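Local coordinates for protein phosphoserine phosphatase (Thermococcus onnurineus, PDB 4AP9) that probably hydrolyses L-phosphoserine to L-serine and phosphate with the help of magnesium, as a member of the haloacid dehalogenase superfamily, at residues D117-I125 with I134-F144; I16-W26 with G103-F112. One frame throughout, in Å; residues are numbered along the deposited sequence.

Contact 1: residues D117-I125 with I134-F144. With 1PS (3-pyridinium-1-ylpropane-1-sulfonate), chain F.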
loop_
_atom_site.group_PDB
_atom_site.type_symbol
_atom_site.label_atom_id
_atom_site.label_comp_id
_atom_site.label_asym_id
_atom_site.label_seq_id
_atom_site.Cartn_x
_atom_site.Cartn_y
_atom_site.Cartn_z
ATOM N N ASP A 117 -17.845 -18.563 -16.466
ATOM C CA ASP A 117 -16.431 -18.847 -16.638
ATOM C C ASP A 117 -15.800 -19.327 -15.334
ATOM O O ASP A 117 -14.881 -20.150 -15.343
ATOM C CB ASP A 117 -15.730 -17.605 -17.189
ATOM C CG ASP A 117 -16.240 -17.231 -18.576
ATOM O OD1 ASP A 117 -16.254 -18.123 -19.452
ATOM O OD2 ASP A 117 -16.663 -16.074 -18.790
ATOM N N GLU A 118 -16.286 -18.795 -14.212
ATOM C CA GLU A 118 -15.915 -19.287 -12.892
ATOM C C GLU A 118 -17.164 -19.430 -12.017
ATOM O O GLU A 118 -18.165 -18.732 -12.209
ATOM C CB GLU A 118 -14.902 -18.365 -12.198
ATOM C CG GLU A 118 -13.568 -18.245 -12.923
ATOM C CD GLU A 118 -12.486 -17.614 -12.061
ATOM O OE1 GLU A 118 -12.336 -18.013 -10.893
ATOM O OE2 GLU A 118 -11.765 -16.723 -12.558
ATOM N N PHE A 119 -17.103 -20.332 -11.057
ATOM C CA PHE A 119 -18.243 -20.596 -10.183
ATOM C C PHE A 119 -17.728 -20.738 -8.759
ATOM O O PHE A 119 -16.740 -21.430 -8.523
ATOM C CB PHE A 119 -18.929 -21.888 -10.651
ATOM C CG PHE A 119 -20.058 -22.369 -9.760
ATOM C CD1 PHE A 119 -21.305 -21.765 -9.801
ATOM C CD2 PHE A 119 -19.879 -23.457 -8.917
ATOM C CE1 PHE A 119 -22.352 -22.228 -8.988
ATOM C CE2 PHE A 119 -20.917 -23.922 -8.107
ATOM C CZ PHE A 119 -22.153 -23.300 -8.144
HETATM N N MSE A 120 -18.389 -20.090 -7.802
HETATM C CA MSE A 120 -18.015 -20.233 -6.397
HETATM C C MSE A 120 -19.212 -20.168 -5.460
HETATM O O MSE A 120 -19.986 -19.214 -5.498
HETATM C CB MSE A 120 -17.043 -19.134 -5.966
HETATM C CG MSE A 120 -16.862 -19.040 -4.445
HETATM SE SE MSE A 120 -15.794 -20.510 -3.728
HETATM C CE MSE A 120 -14.526 -20.516 -5.164
ATOM N N ALA A 121 -19.334 -21.170 -4.597
ATOM C CA ALA A 121 -20.302 -21.119 -3.505
ATOM C C ALA A 121 -19.764 -21.912 -2.323
ATOM O O ALA A 121 -18.666 -22.470 -2.377
ATOM C CB ALA A 121 -21.659 -21.679 -3.946
ATOM N N ASN A 122 -20.540 -21.965 -1.251
ATOM C CA ASN A 122 -20.138 -22.740 -0.085
ATOM C C ASN A 122 -20.396 -24.223 -0.340
ATOM O O ASN A 122 -20.909 -24.579 -1.390
ATOM C CB ASN A 122 -20.845 -22.202 1.156
ATOM C CG ASN A 122 -20.272 -20.863 1.596
ATOM O OD1 ASN A 122 -19.063 -20.652 1.507
ATOM N ND2 ASN A 122 -21.128 -19.949 2.039
ATOM N N ARG A 123 -19.980 -25.096 0.569
ATOM C CA ARG A 123 -20.179 -26.528 0.336
ATOM C C ARG A 123 -20.747 -27.173 1.580
ATOM O O ARG A 123 -20.728 -26.578 2.663
ATOM C CB ARG A 123 -18.872 -27.222 -0.105
ATOM C CG ARG A 123 -18.507 -26.938 -1.572
ATOM C CD ARG A 123 -17.179 -27.605 -2.026
ATOM N NE ARG A 123 -16.923 -27.266 -3.424
ATOM C CZ ARG A 123 -15.727 -27.217 -4.010
ATOM N NH1 ARG A 123 -14.622 -27.496 -3.330
ATOM N NH2 ARG A 123 -15.638 -26.882 -5.293
ATOM N N ALA A 124 -21.265 -28.392 1.425
ATOM C CA ALA A 124 -21.875 -29.101 2.542
ATOM C C ALA A 124 -20.984 -30.219 3.080
ATOM O O ALA A 124 -20.165 -30.784 2.355
ATOM C CB ALA A 124 -23.217 -29.664 2.110
ATOM N N ILE A 125 -21.152 -30.528 4.360
ATOM C CA ILE A 125 -20.407 -31.602 4.992
ATOM C C ILE A 125 -21.367 -32.751 5.267
ATOM O O ILE A 125 -22.348 -32.593 5.982
ATOM C CB ILE A 125 -19.759 -31.126 6.302
ATOM C CG1 ILE A 125 -18.809 -29.959 6.024
ATOM C CG2 ILE A 125 -19.000 -32.274 6.997
ATOM C CD1 ILE A 125 -18.418 -29.194 7.255
ATOM N N ILE A 134 -21.550 -26.796 7.409
ATOM C CA ILE A 134 -21.200 -26.025 6.218
ATOM C C ILE A 134 -19.690 -25.790 6.112
ATOM O O ILE A 134 -19.020 -25.576 7.116
ATOM C CB ILE A 134 -21.934 -24.668 6.215
ATOM C CG1 ILE A 134 -21.723 -23.923 4.884
ATOM C CG2 ILE A 134 -21.512 -23.827 7.407
ATOM C CD1 ILE A 134 -22.669 -22.713 4.697
ATOM N N ARG A 135 -19.170 -25.855 4.895
ATOM C CA ARG A 135 -17.810 -25.417 4.620
ATOM C C ARG A 135 -17.923 -23.996 4.110
ATOM O O ARG A 135 -18.447 -23.782 3.014
ATOM C CB ARG A 135 -17.153 -26.270 3.527
ATOM C CG ARG A 135 -17.060 -27.764 3.807
ATOM C CD ARG A 135 -16.051 -28.422 2.842
ATOM N NE ARG A 135 -16.379 -29.823 2.578
ATOM C CZ ARG A 135 -16.052 -30.831 3.390
ATOM N NH1 ARG A 135 -15.393 -30.585 4.522
ATOM N NH2 ARG A 135 -16.390 -32.084 3.083
ATOM N N LEU A 136 -17.447 -23.031 4.896
ATOM C CA LEU A 136 -17.476 -21.626 4.498
ATOM C C LEU A 136 -16.244 -21.338 3.661
ATOM O O LEU A 136 -15.123 -21.378 4.162
ATOM C CB LEU A 136 -17.483 -20.701 5.725
ATOM C CG LEU A 136 -18.682 -20.741 6.672
ATOM C CD1 LEU A 136 -18.488 -19.732 7.801
ATOM C CD2 LEU A 136 -19.982 -20.451 5.932
ATOM N N ARG A 137 -16.449 -21.069 2.381
ATOM C CA ARG A 137 -15.326 -21.055 1.447
ATOM C C ARG A 137 -14.859 -19.645 1.107
ATOM O O ARG A 137 -13.854 -19.456 0.411
ATOM C CB ARG A 137 -15.707 -21.851 0.207
ATOM C CG ARG A 137 -16.122 -23.277 0.576
ATOM C CD ARG A 137 -16.348 -24.160 -0.631
ATOM N NE ARG A 137 -15.129 -24.311 -1.419
ATOM C CZ ARG A 137 -15.058 -24.070 -2.723
ATOM N NH1 ARG A 137 -16.136 -23.676 -3.382
ATOM N NH2 ARG A 137 -13.915 -24.231 -3.370
ATOM N N PHE A 138 -15.596 -18.664 1.616
ATOM C CA PHE A 138 -15.207 -17.262 1.554
ATOM C C PHE A 138 -15.878 -16.534 2.727
ATOM O O PHE A 138 -16.908 -16.992 3.227
ATOM C CB PHE A 138 -15.575 -16.636 0.201
ATOM C CG PHE A 138 -17.025 -16.792 -0.175
ATOM C CD1 PHE A 138 -17.466 -17.929 -0.820
ATOM C CD2 PHE A 138 -17.939 -15.798 0.129
ATOM C CE1 PHE A 138 -18.797 -18.073 -1.160
ATOM C CE2 PHE A 138 -19.274 -15.930 -0.211
ATOM C CZ PHE A 138 -19.707 -17.068 -0.852
ATOM N N ARG A 139 -15.284 -15.439 3.189
ATOM C CA ARG A 139 -15.773 -14.767 4.394
ATOM C C ARG A 139 -17.150 -14.181 4.140
ATOM O O ARG A 139 -18.077 -14.359 4.933
ATOM C CB ARG A 139 -14.819 -13.644 4.791
ATOM C CG ARG A 139 -15.196 -12.912 6.070
ATOM C CD ARG A 139 -14.227 -11.749 6.275
ATOM N NE ARG A 139 -14.398 -11.104 7.568
ATOM C CZ ARG A 139 -14.374 -9.788 7.747
ATOM N NH1 ARG A 139 -14.198 -8.978 6.706
ATOM N NH2 ARG A 139 -14.542 -9.286 8.965
ATOM N N ASP A 140 -17.253 -13.467 3.024
ATOM C CA ASP A 140 -18.498 -12.861 2.543
ATOM C C ASP A 140 -18.270 -12.462 1.082
ATOM O O ASP A 140 -17.146 -12.552 0.581
ATOM C CB ASP A 140 -18.904 -11.639 3.383
ATOM C CG ASP A 140 -17.819 -10.559 3.436
ATOM O OD1 ASP A 140 -17.485 -9.972 2.387
ATOM O OD2 ASP A 140 -17.315 -10.264 4.538
ATOM N N LYS A 141 -19.322 -12.025 0.393
ATOM C CA LYS A 141 -19.205 -11.769 -1.043
ATOM C C LYS A 141 -18.276 -10.614 -1.397
ATOM O O LYS A 141 -17.586 -10.663 -2.420
ATOM C CB LYS A 141 -20.581 -11.595 -1.687
ATOM C CG LYS A 141 -21.379 -12.894 -1.688
ATOM C CD LYS A 141 -22.876 -12.655 -1.798
ATOM C CE LYS A 141 -23.637 -13.977 -1.663
ATOM N NZ LYS A 141 -25.129 -13.802 -1.689
ATOM N N GLY A 142 -18.236 -9.586 -0.558
ATOM C CA GLY A 142 -17.271 -8.526 -0.762
ATOM C C GLY A 142 -15.846 -9.041 -0.673
ATOM O O GLY A 142 -14.993 -8.692 -1.507
ATOM N N GLU A 143 -15.571 -9.872 0.336
ATOM C CA GLU A 143 -14.219 -10.398 0.498
ATOM C C GLU A 143 -13.856 -11.237 -0.709
ATOM O O GLU A 143 -12.729 -11.175 -1.207
ATOM C CB GLU A 143 -14.092 -11.253 1.765
ATOM C CG GLU A 143 -13.958 -10.463 3.037
ATOM C CD GLU A 143 -12.832 -9.450 2.974
ATOM O OE1 GLU A 143 -11.658 -9.855 2.852
ATOM O OE2 GLU A 143 -13.136 -8.251 3.052
ATOM N N PHE A 144 -14.821 -12.014 -1.194
ATOM C CA PHE A 144 -14.568 -12.859 -2.353
ATOM C C PHE A 144 -14.153 -12.038 -3.577
ATOM O O PHE A 144 -13.281 -12.449 -4.339
ATOM C CB PHE A 144 -15.782 -13.718 -2.712
ATOM C CG PHE A 144 -15.569 -14.553 -3.933
ATOM C CD1 PHE A 144 -14.701 -15.631 -3.899
ATOM C CD2 PHE A 144 -16.214 -14.251 -5.117
ATOM C CE1 PHE A 144 -14.485 -16.395 -5.040
ATOM C CE2 PHE A 144 -16.002 -15.023 -6.256
ATOM C CZ PHE A 144 -15.138 -16.091 -6.203
HETATM N N1 1PS F . -26.012 -10.239 3.942
HETATM C C1 1PS F . -26.147 -9.683 5.152
HETATM C C2 1PS F . -27.316 -9.020 5.498
HETATM C C3 1PS F . -26.996 -10.170 3.032
HETATM C C4 1PS F . -28.186 -9.509 3.308
HETATM C C5 1PS F . -28.360 -8.924 4.568
HETATM C C6 1PS F . -24.793 -10.947 3.644
HETATM C C7 1PS F . -24.746 -11.347 2.205
HETATM C C8 1PS F . -24.346 -12.789 2.043
HETATM S S1 1PS F . -22.585 -12.920 2.182
HETATM O O1 1PS F . -22.157 -14.105 1.418
HETATM O O2 1PS F . -22.209 -13.148 3.566
HETATM O O3 1PS F . -22.017 -11.678 1.745
HETATM O O HOH W 1 -17.999 -30.987 0.613
#
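The carboxamide oxygen OD1 of N122 takes the backbone N-H of R137 in an almost straight bond of 2.8 Å (176° at the hydrogen), the donor tilted out of the amide plane. With CG beside its own backbone N (chi1 -73°), N122 turns its amide onto the 134-144 segment just where strand pairing stops, and its ND2 goes on to the carbonyl of G103. On the side of the hairpin turn the pairing is regular and antiparallel: R123 and R135 form the hydrogen-bonded pair, with R135 N to R123 O at 2.8 Å, and A124 and I134 the non-hydrogen-bonded one. R137 then bends at chi3 and slips its guanidinium between two neighbours. The R123 guanidinium lies flat on one face, centres 3.5 Å apart and planes 10° from parallel, while SE of selenomethionine M120 sits over the opposite face. At the edge, R137 NH1 donates to A121 O (3.0 Å). The stacked like charges are probably offset by E106, which forms salt bridges with both arginines. M120 also lays its CG over the face of the F144 ring, 4.1 Å from the centroid, and touches F138 CD1 with the same atom at 3.8 Å, while SE lies obliquely to both rings, within Met-aromatic range. Beyond F138, D140 caps the helix through E143 N, and K141 N donates to O3 of the bound sulfonate (3.0 Å). This is the outer hairpin of the chain's own HAD-type sheet, which runs on into a second subunit through I134 and R135; the loop after it lines the ligand pocket.

Contact 2: residues I16-W26 with G103-F112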
loop_
_atom_site.group_PDB
_atom_site.type_symbol
_atom_site.label_atom_id
_atom_site.label_comp_id
_atom_site.label_asym_id
_atom_site.label_seq_id
_atom_site.Cartn_x
_atom_site.Cartn_y
_atom_site.Cartn_z
ATOM N N ILE A 16 -26.131 -15.395 -7.645
ATOM C CA ILE A 16 -27.143 -16.246 -8.271
ATOM C C ILE A 16 -28.556 -16.040 -7.730
ATOM O O ILE A 16 -29.501 -15.868 -8.495
ATOM C CB ILE A 16 -26.748 -17.734 -8.134
ATOM C CG1 ILE A 16 -25.469 -17.994 -8.924
ATOM C CG2 ILE A 16 -27.861 -18.649 -8.648
ATOM C CD1 ILE A 16 -24.868 -19.368 -8.680
ATOM N N GLU A 17 -28.706 -16.045 -6.419
ATOM C CA GLU A 17 -30.049 -16.006 -5.843
ATOM C C GLU A 17 -30.727 -14.666 -6.057
ATOM O O GLU A 17 -30.186 -13.624 -5.711
ATOM C CB GLU A 17 -30.002 -16.337 -4.354
ATOM C CG GLU A 17 -29.428 -17.709 -4.062
ATOM C CD GLU A 17 -28.970 -17.838 -2.620
ATOM O OE1 GLU A 17 -28.083 -17.061 -2.198
ATOM O OE2 GLU A 17 -29.495 -18.712 -1.907
ATOM N N GLY A 18 -31.926 -14.699 -6.622
ATOM C CA GLY A 18 -32.675 -13.474 -6.849
ATOM C C GLY A 18 -32.283 -12.760 -8.132
ATOM O O GLY A 18 -32.831 -11.710 -8.456
ATOM N N THR A 19 -31.330 -13.323 -8.867
ATOM C CA THR A 19 -31.016 -12.819 -10.195
ATOM C C THR A 19 -31.305 -13.896 -11.229
ATOM O O THR A 19 -32.122 -13.683 -12.127
ATOM C CB THR A 19 -29.553 -12.369 -10.324
ATOM O OG1 THR A 19 -28.697 -13.500 -10.126
ATOM C CG2 THR A 19 -29.228 -11.277 -9.285
ATOM N N LEU A 20 -30.647 -15.052 -11.092
ATOM C CA LEU A 20 -30.812 -16.145 -12.051
ATOM C C LEU A 20 -31.861 -17.169 -11.637
ATOM O O LEU A 20 -32.415 -17.866 -12.492
ATOM C CB LEU A 20 -29.480 -16.862 -12.295
ATOM C CG LEU A 20 -28.282 -16.023 -12.752
ATOM C CD1 LEU A 20 -27.094 -16.938 -13.029
ATOM C CD2 LEU A 20 -28.631 -15.201 -13.993
ATOM N N THR A 21 -32.127 -17.269 -10.339
ATOM C CA THR A 21 -33.113 -18.222 -9.838
ATOM C C THR A 21 -33.910 -17.625 -8.683
ATOM O O THR A 21 -33.396 -16.807 -7.918
ATOM C CB THR A 21 -32.441 -19.509 -9.355
ATOM O OG1 THR A 21 -33.438 -20.442 -8.934
ATOM C CG2 THR A 21 -31.521 -19.229 -8.185
ATOM N N ASP A 22 -35.176 -18.008 -8.550
ATOM C CA ASP A 22 -35.892 -17.602 -7.350
ATOM C C ASP A 22 -35.925 -18.710 -6.304
ATOM O O ASP A 22 -36.626 -18.587 -5.311
ATOM C CB ASP A 22 -37.293 -17.059 -7.653
ATOM C CG ASP A 22 -38.106 -17.995 -8.504
ATOM O OD1 ASP A 22 -37.790 -18.116 -9.710
ATOM O OD2 ASP A 22 -39.067 -18.602 -7.975
ATOM N N PHE A 23 -35.150 -19.774 -6.520
ATOM C CA PHE A 23 -35.012 -20.817 -5.501
ATOM C C PHE A 23 -34.252 -20.317 -4.274
ATOM O O PHE A 23 -33.187 -19.703 -4.382
ATOM C CB PHE A 23 -34.350 -22.090 -6.045
ATOM C CG PHE A 23 -34.200 -23.163 -5.003
ATOM C CD1 PHE A 23 -35.315 -23.806 -4.493
ATOM C CD2 PHE A 23 -32.949 -23.490 -4.493
ATOM C CE1 PHE A 23 -35.190 -24.780 -3.511
ATOM C CE2 PHE A 23 -32.818 -24.460 -3.505
ATOM C CZ PHE A 23 -33.939 -25.110 -3.024
ATOM N N GLU A 24 -34.821 -20.578 -3.102
ATOM C CA GLU A 24 -34.223 -20.166 -1.845
ATOM C C GLU A 24 -34.086 -21.363 -0.916
ATOM O O GLU A 24 -35.044 -21.746 -0.246
ATOM C CB GLU A 24 -35.078 -19.082 -1.197
ATOM C CG GLU A 24 -35.053 -17.796 -1.988
ATOM C CD GLU A 24 -35.837 -16.697 -1.321
ATOM O OE1 GLU A 24 -35.302 -16.076 -0.379
ATOM O OE2 GLU A 24 -36.991 -16.470 -1.742
ATOM N N PHE A 25 -32.890 -21.946 -0.886
ATOM C CA PHE A 25 -32.637 -23.170 -0.110
ATOM C C PHE A 25 -33.193 -23.171 1.316
ATOM O O PHE A 25 -33.764 -24.165 1.768
ATOM C CB PHE A 25 -31.132 -23.463 -0.065
ATOM C CG PHE A 25 -30.772 -24.644 0.790
ATOM C CD1 PHE A 25 -30.850 -25.928 0.282
ATOM C CD2 PHE A 25 -30.335 -24.469 2.096
ATOM C CE1 PHE A 25 -30.523 -27.027 1.062
ATOM C CE2 PHE A 25 -30.000 -25.574 2.886
ATOM C CZ PHE A 25 -30.094 -26.851 2.363
ATOM N N TRP A 26 -32.992 -22.088 2.062
ATOM C CA TRP A 26 -33.451 -22.089 3.448
ATOM C C TRP A 26 -34.986 -22.054 3.604
ATOM O O TRP A 26 -35.537 -22.663 4.538
ATOM C CB TRP A 26 -32.739 -21.008 4.291
ATOM C CG TRP A 26 -31.262 -21.314 4.487
ATOM C CD1 TRP A 26 -30.199 -20.611 3.978
ATOM C CD2 TRP A 26 -30.695 -22.429 5.202
ATOM N NE1 TRP A 26 -29.012 -21.198 4.363
ATOM C CE2 TRP A 26 -29.289 -22.320 5.097
ATOM C CE3 TRP A 26 -31.240 -23.492 5.924
ATOM C CZ2 TRP A 26 -28.420 -23.238 5.696
ATOM C CZ3 TRP A 26 -30.373 -24.409 6.518
ATOM C CH2 TRP A 26 -28.976 -24.274 6.393
ATOM N N GLY A 103 -23.764 -17.672 -1.616
ATOM C CA GLY A 103 -23.474 -18.108 -0.257
ATOM C C GLY A 103 -24.179 -19.414 0.091
ATOM O O GLY A 103 -24.006 -19.950 1.191
ATOM N N SER A 104 -24.984 -19.913 -0.846
ATOM C CA SER A 104 -25.636 -21.206 -0.684
ATOM C C SER A 104 -24.720 -22.311 -1.207
ATOM O O SER A 104 -23.575 -22.049 -1.606
ATOM C CB SER A 104 -26.907 -21.307 -1.539
ATOM O OG SER A 104 -27.697 -22.435 -1.147
ATOM N N PHE A 105 -25.246 -23.536 -1.211
ATOM C CA PHE A 105 -24.459 -24.736 -1.501
ATOM C C PHE A 105 -24.210 -25.076 -2.970
ATOM O O PHE A 105 -25.141 -25.112 -3.774
ATOM C CB PHE A 105 -25.161 -25.909 -0.794
ATOM C CG PHE A 105 -25.269 -25.740 0.697
ATOM C CD1 PHE A 105 -24.202 -26.042 1.521
ATOM C CD2 PHE A 105 -26.440 -25.275 1.280
ATOM C CE1 PHE A 105 -24.294 -25.882 2.881
ATOM C CE2 PHE A 105 -26.534 -25.118 2.649
ATOM C CZ PHE A 105 -25.461 -25.415 3.450
ATOM N N GLU A 106 -22.950 -25.321 -3.322
ATOM C CA GLU A 106 -22.604 -25.716 -4.684
ATOM C C GLU A 106 -23.366 -26.956 -5.123
ATOM O O GLU A 106 -23.674 -27.116 -6.305
ATOM C CB GLU A 106 -21.100 -25.989 -4.812
ATOM C CG GLU A 106 -20.257 -24.710 -4.850
ATOM C CD GLU A 106 -18.853 -24.943 -5.386
ATOM O OE1 GLU A 106 -18.510 -26.117 -5.668
ATOM O OE2 GLU A 106 -18.100 -23.940 -5.534
ATOM N N GLU A 107 -23.653 -27.834 -4.164
ATOM C CA GLU A 107 -24.268 -29.121 -4.441
ATOM C C GLU A 107 -25.695 -28.916 -4.946
ATOM O O GLU A 107 -26.166 -29.621 -5.849
ATOM C CB GLU A 107 -24.227 -30.012 -3.186
ATOM C CG GLU A 107 -22.792 -30.360 -2.685
ATOM C CD GLU A 107 -22.210 -29.352 -1.671
ATOM O OE1 GLU A 107 -22.717 -28.217 -1.567
ATOM O OE2 GLU A 107 -21.255 -29.715 -0.948
ATOM N N VAL A 108 -26.365 -27.926 -4.375
ATOM C CA VAL A 108 -27.715 -27.570 -4.786
ATOM C C VAL A 108 -27.735 -26.683 -6.046
ATOM O O VAL A 108 -28.647 -26.778 -6.875
ATOM C CB VAL A 108 -28.439 -26.875 -3.635
ATOM C CG1 VAL A 108 -29.762 -26.321 -4.086
ATOM C CG2 VAL A 108 -28.644 -27.861 -2.501
ATOM N N LEU A 109 -26.721 -25.842 -6.198
ATOM C CA LEU A 109 -26.679 -24.915 -7.333
ATOM C C LEU A 109 -25.903 -25.512 -8.502
ATOM O O LEU A 109 -25.492 -24.814 -9.427
ATOM C CB LEU A 109 -26.076 -23.576 -6.910
ATOM C CG LEU A 109 -26.951 -22.770 -5.945
ATOM C CD1 LEU A 109 -26.236 -21.490 -5.501
ATOM C CD2 LEU A 109 -28.309 -22.448 -6.572
ATOM N N GLU A 110 -25.728 -26.819 -8.453
ATOM C CA GLU A 110 -25.010 -27.549 -9.484
ATOM C C GLU A 110 -25.418 -27.206 -10.935
ATOM O O GLU A 110 -24.564 -27.156 -11.828
ATOM C CB GLU A 110 -25.123 -29.048 -9.197
ATOM C CG GLU A 110 -24.284 -29.911 -10.097
ATOM C CD GLU A 110 -25.002 -30.269 -11.370
ATOM O OE1 GLU A 110 -26.225 -30.004 -11.456
ATOM O OE2 GLU A 110 -24.342 -30.806 -12.288
ATOM N N PRO A 111 -26.716 -26.957 -11.181
ATOM C CA PRO A 111 -27.068 -26.617 -12.568
ATOM C C PRO A 111 -26.315 -25.396 -13.138
ATOM O O PRO A 111 -26.160 -25.286 -14.353
ATOM C CB PRO A 111 -28.586 -26.350 -12.490
ATOM C CG PRO A 111 -29.054 -27.164 -11.327
ATOM C CD PRO A 111 -27.908 -27.137 -10.328
ATOM N N PHE A 112 -25.835 -24.508 -12.269
ATOM C CA PHE A 112 -25.135 -23.302 -12.701
ATOM C C PHE A 112 -23.617 -23.487 -12.757
ATOM O O PHE A 112 -22.892 -22.569 -13.121
ATOM C CB PHE A 112 -25.445 -22.153 -11.742
ATOM C CG PHE A 112 -26.867 -21.702 -11.775
ATOM C CD1 PHE A 112 -27.329 -20.920 -12.820
ATOM C CD2 PHE A 112 -27.746 -22.044 -10.758
ATOM C CE1 PHE A 112 -28.640 -20.493 -12.850
ATOM C CE2 PHE A 112 -29.056 -21.625 -10.794
ATOM C CZ PHE A 112 -29.500 -20.840 -11.843
HETATM O O HOH W 2 -26.092 -16.225 -0.840
HETATM O O HOH W 3 -26.343 -20.606 2.825
#
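The two backbones run past each other without a hydrogen bond between them, F25 and S104 coming to 7.3 Å between CA atoms and I16 and F112 to 8.6 Å between theirs. Side chains fill the gap in two apolar groups. In one, the F112 ring is covered on one face by I16, whose CG2 stands 4.1 Å from the centroid, while L20 CB reaches F112 CE1 at 3.8 Å. The CD1 methyls of I16 and L109 meet tip to tip. In the other, F105 points the edge of its ring at the face of F25, a T-shaped pair with centroids 5.1 Å apart and planes at 67°. F25 has CG opposite its backbone N (chi1 176°), which carries the ring toward the 103-112 segment, where V108 CG2 touches it as well. The other methyl of V108, CG1, packs at 3.6 Å from F23 CE2, and W26 CZ2 comes to the edge of the F105 ring. Water joins the polar groups: one molecule donates to E17 OE1 (2.6 Å) and accepts from G103 N, and a second links W26 NE1 to G103 O. Within 16-26, T21 OG1 accepts from F23 N in an ST turn. The contact joins the loops that follow two neighbouring parallel strands, 11-15 and 97-102, at their C-terminal ends, the edge of a Rossmann-like HAD core where the active site of this superfamily lies.

Contacts 1 and 2, with centres about 12 Å apart, meet along strand 118-127, which pairs with 134-135 and is also bonded to the 103-112 loop. N122 O lies 2.9 Å from E106 N and A124 N 2.7 Å from E107 OE2, both probable hydrogen bonds, and F119 CE2 packs on E106 CG at 3.4 Å. E106, the partner of both arginines of contact 1, thus belongs to the loop of contact 2. Both contacts approach the bound sulfonate: F138, D140 and K141 of contact 1 line its pocket, and G103 of contact 2 comes to about 5 Å of it, nearest atoms. K141 NZ, moreover, forms a salt bridge with D15, the residue immediately before segment 16-26.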